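Local coordinates for L-Ala-D/L-Glu Epimerase (Escherichia coli, PDB 1JPD), which belongs to the enolase superfamily, pairing a mandelate racemase/muconate lactonizing enzyme-type N-terminal domain with an enolase C-terminal-like barrel domain, at residues Gln64-Val68 with Lys83-Ala87. Residues are numbered along the deposited sequence; the frame is centred on the assembly and turned at random.
Sequences QIMSV and KILPA
Leu85 puts its two methyls against different parts of the backbone and side chains around Gln64-Val68. Leu85 CD2 lies 3.7 Å from the main-chain oxygen O of Gln64 and also touches the hydroxyl of Ser67, while Leu85 CD1 meets CG1 of Val68 at 4.2 Å. One methyl of Leu85 thus meets backbone and hydroxyl oxygens and the other an aliphatic branch. Beside it, Val68 turns its other methyl to Ile84: Val68 CG2 comes within 3.7 Å of Ile84 CG2 and 3.8 Å of Ile84 CD1, so it sits against both the branch methyl and the end of the isoleucine chain. Val68 serves both neighbours because chi1 of 76° sets CG1 between its own N and carbonyl carbon and swings CG2 to the far side from N. At the other end of the contact, the Gln64 side chain runs out extended as far as CD, and its amide oxygen OE1 rests 4.1 Å from CG of Pro86, a loose van der Waals contact with the CG-CD side of the proline. The Ser67 side chain folds back on the preceding backbone, its OG donating to O of Gln64 at 2.6 Å. The hydroxyl arrives 28° out of the carbonyl plane, and this bond holds it close to Leu85 CD2. Further out, Leu94 of helix 89-104 touches both Val68 and Leu85, and Leu76 touches both Val68 and Ile84, extending the apolar cluster beyond the pair. Val68 is also the N-cap residue of the next helix, 69-73. The whole is side-chain packing between the C-terminal ends of helices 58-66 and 78-84, within the helical part that follows the three-stranded antiparallel sheet in the N-terminal alpha+beta domain of the enolase superfamily.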
loop_
_atom_site.group_PDB
_atom_site.type_symbol
_atom_site.label_atom_id
_atom_site.label_comp_id
_atom_site.label_asym_id
_atom_site.label_seq_id
_atom_site.Cartn_x
_atom_site.Cartn_y
_atom_site.Cartn_z
ATOM N N GLN A 64 -10.008 -17.307 8.951
ATOM C CA GLN A 64 -9.911 -17.645 7.530
ATOM C C GLN A 64 -8.668 -18.465 7.238
ATOM O O GLN A 64 -8.708 -19.391 6.429
ATOM C CB GLN A 64 -9.877 -16.387 6.657
ATOM C CG GLN A 64 -11.098 -15.496 6.745
ATOM C CD GLN A 64 -11.016 -14.335 5.772
ATOM O OE1 GLN A 64 -11.041 -14.525 4.554
ATOM N NE2 GLN A 64 -10.909 -13.127 6.303
ATOM N N ILE A 65 -7.559 -18.125 7.892
ATOM C CA ILE A 65 -6.313 -18.852 7.661
ATOM C C ILE A 65 -6.421 -20.288 8.173
ATOM O O ILE A 65 -6.087 -21.237 7.447
ATOM C CB ILE A 65 -5.090 -18.125 8.319
ATOM C CG1 ILE A 65 -4.959 -16.712 7.740
ATOM C CG2 ILE A 65 -3.797 -18.904 8.043
ATOM C CD1 ILE A 65 -3.754 -15.937 8.223
ATOM N N MET A 66 -6.895 -20.447 9.409
ATOM C CA MET A 66 -7.051 -21.777 9.992
ATOM C C MET A 66 -7.887 -22.619 9.044
ATOM O O MET A 66 -7.519 -23.740 8.696
ATOM C CB MET A 66 -7.766 -21.718 11.345
ATOM C CG MET A 66 -7.100 -20.859 12.407
ATOM S SD MET A 66 -5.324 -21.128 12.549
ATOM C CE MET A 66 -5.239 -22.917 12.698
ATOM N N SER A 67 -9.012 -22.058 8.620
ATOM C CA SER A 67 -9.929 -22.743 7.720
ATOM C C SER A 67 -9.216 -23.411 6.554
ATOM O O SER A 67 -9.762 -24.316 5.929
ATOM C CB SER A 67 -10.951 -21.759 7.156
ATOM O OG SER A 67 -10.483 -21.206 5.936
ATOM N N VAL A 68 -8.006 -22.969 6.246
ATOM C CA VAL A 68 -7.304 -23.567 5.127
ATOM C C VAL A 68 -5.958 -24.188 5.518
ATOM O O VAL A 68 -5.147 -24.548 4.658
ATOM C CB VAL A 68 -7.126 -22.530 3.986
ATOM C CG1 VAL A 68 -6.017 -21.547 4.327
ATOM C CG2 VAL A 68 -6.857 -23.241 2.681
ATOM N N LYS A 83 -8.039 -19.624 -5.536
ATOM C CA LYS A 83 -9.411 -20.083 -5.703
ATOM C C LYS A 83 -10.088 -20.462 -4.387
ATOM O O LYS A 83 -11.313 -20.521 -4.321
ATOM C CB LYS A 83 -9.437 -21.264 -6.672
ATOM C CG LYS A 83 -8.741 -20.980 -7.993
ATOM C CD LYS A 83 -8.537 -22.256 -8.783
ATOM C CE LYS A 83 -7.603 -22.039 -9.954
ATOM N NZ LYS A 83 -7.171 -23.350 -10.519
ATOM N N ILE A 84 -9.293 -20.700 -3.344
ATOM C CA ILE A 84 -9.829 -21.065 -2.029
ATOM C C ILE A 84 -10.330 -19.870 -1.210
ATOM O O ILE A 84 -11.496 -19.823 -0.822
ATOM C CB ILE A 84 -8.778 -21.810 -1.170
ATOM C CG1 ILE A 84 -8.461 -23.170 -1.786
ATOM C CG2 ILE A 84 -9.297 -21.986 0.256
ATOM C CD1 ILE A 84 -7.394 -23.938 -1.026
ATOM N N LEU A 85 -9.450 -18.913 -0.936
ATOM C CA LEU A 85 -9.828 -17.741 -0.145
ATOM C C LEU A 85 -10.055 -16.510 -1.016
ATOM O O LEU A 85 -9.516 -16.407 -2.118
ATOM C CB LEU A 85 -8.736 -17.416 0.882
ATOM C CG LEU A 85 -8.360 -18.440 1.951
ATOM C CD1 LEU A 85 -7.225 -17.873 2.782
ATOM C CD2 LEU A 85 -9.562 -18.751 2.835
ATOM N N PRO A 86 -10.878 -15.569 -0.539
ATOM C CA PRO A 86 -11.140 -14.349 -1.311
ATOM C C PRO A 86 -9.999 -13.351 -1.063
ATOM O O PRO A 86 -9.203 -13.540 -0.142
ATOM C CB PRO A 86 -12.473 -13.865 -0.741
ATOM C CG PRO A 86 -12.380 -14.272 0.701
ATOM C CD PRO A 86 -11.792 -15.673 0.613
ATOM N N ALA A 87 -9.903 -12.304 -1.877
ATOM C CA ALA A 87 -8.853 -11.316 -1.677
ATOM C C ALA A 87 -9.078 -10.656 -0.318
ATOM O O ALA A 87 -10.206 -10.311 0.025
ATOM C CB ALA A 87 -8.894 -10.278 -2.780
#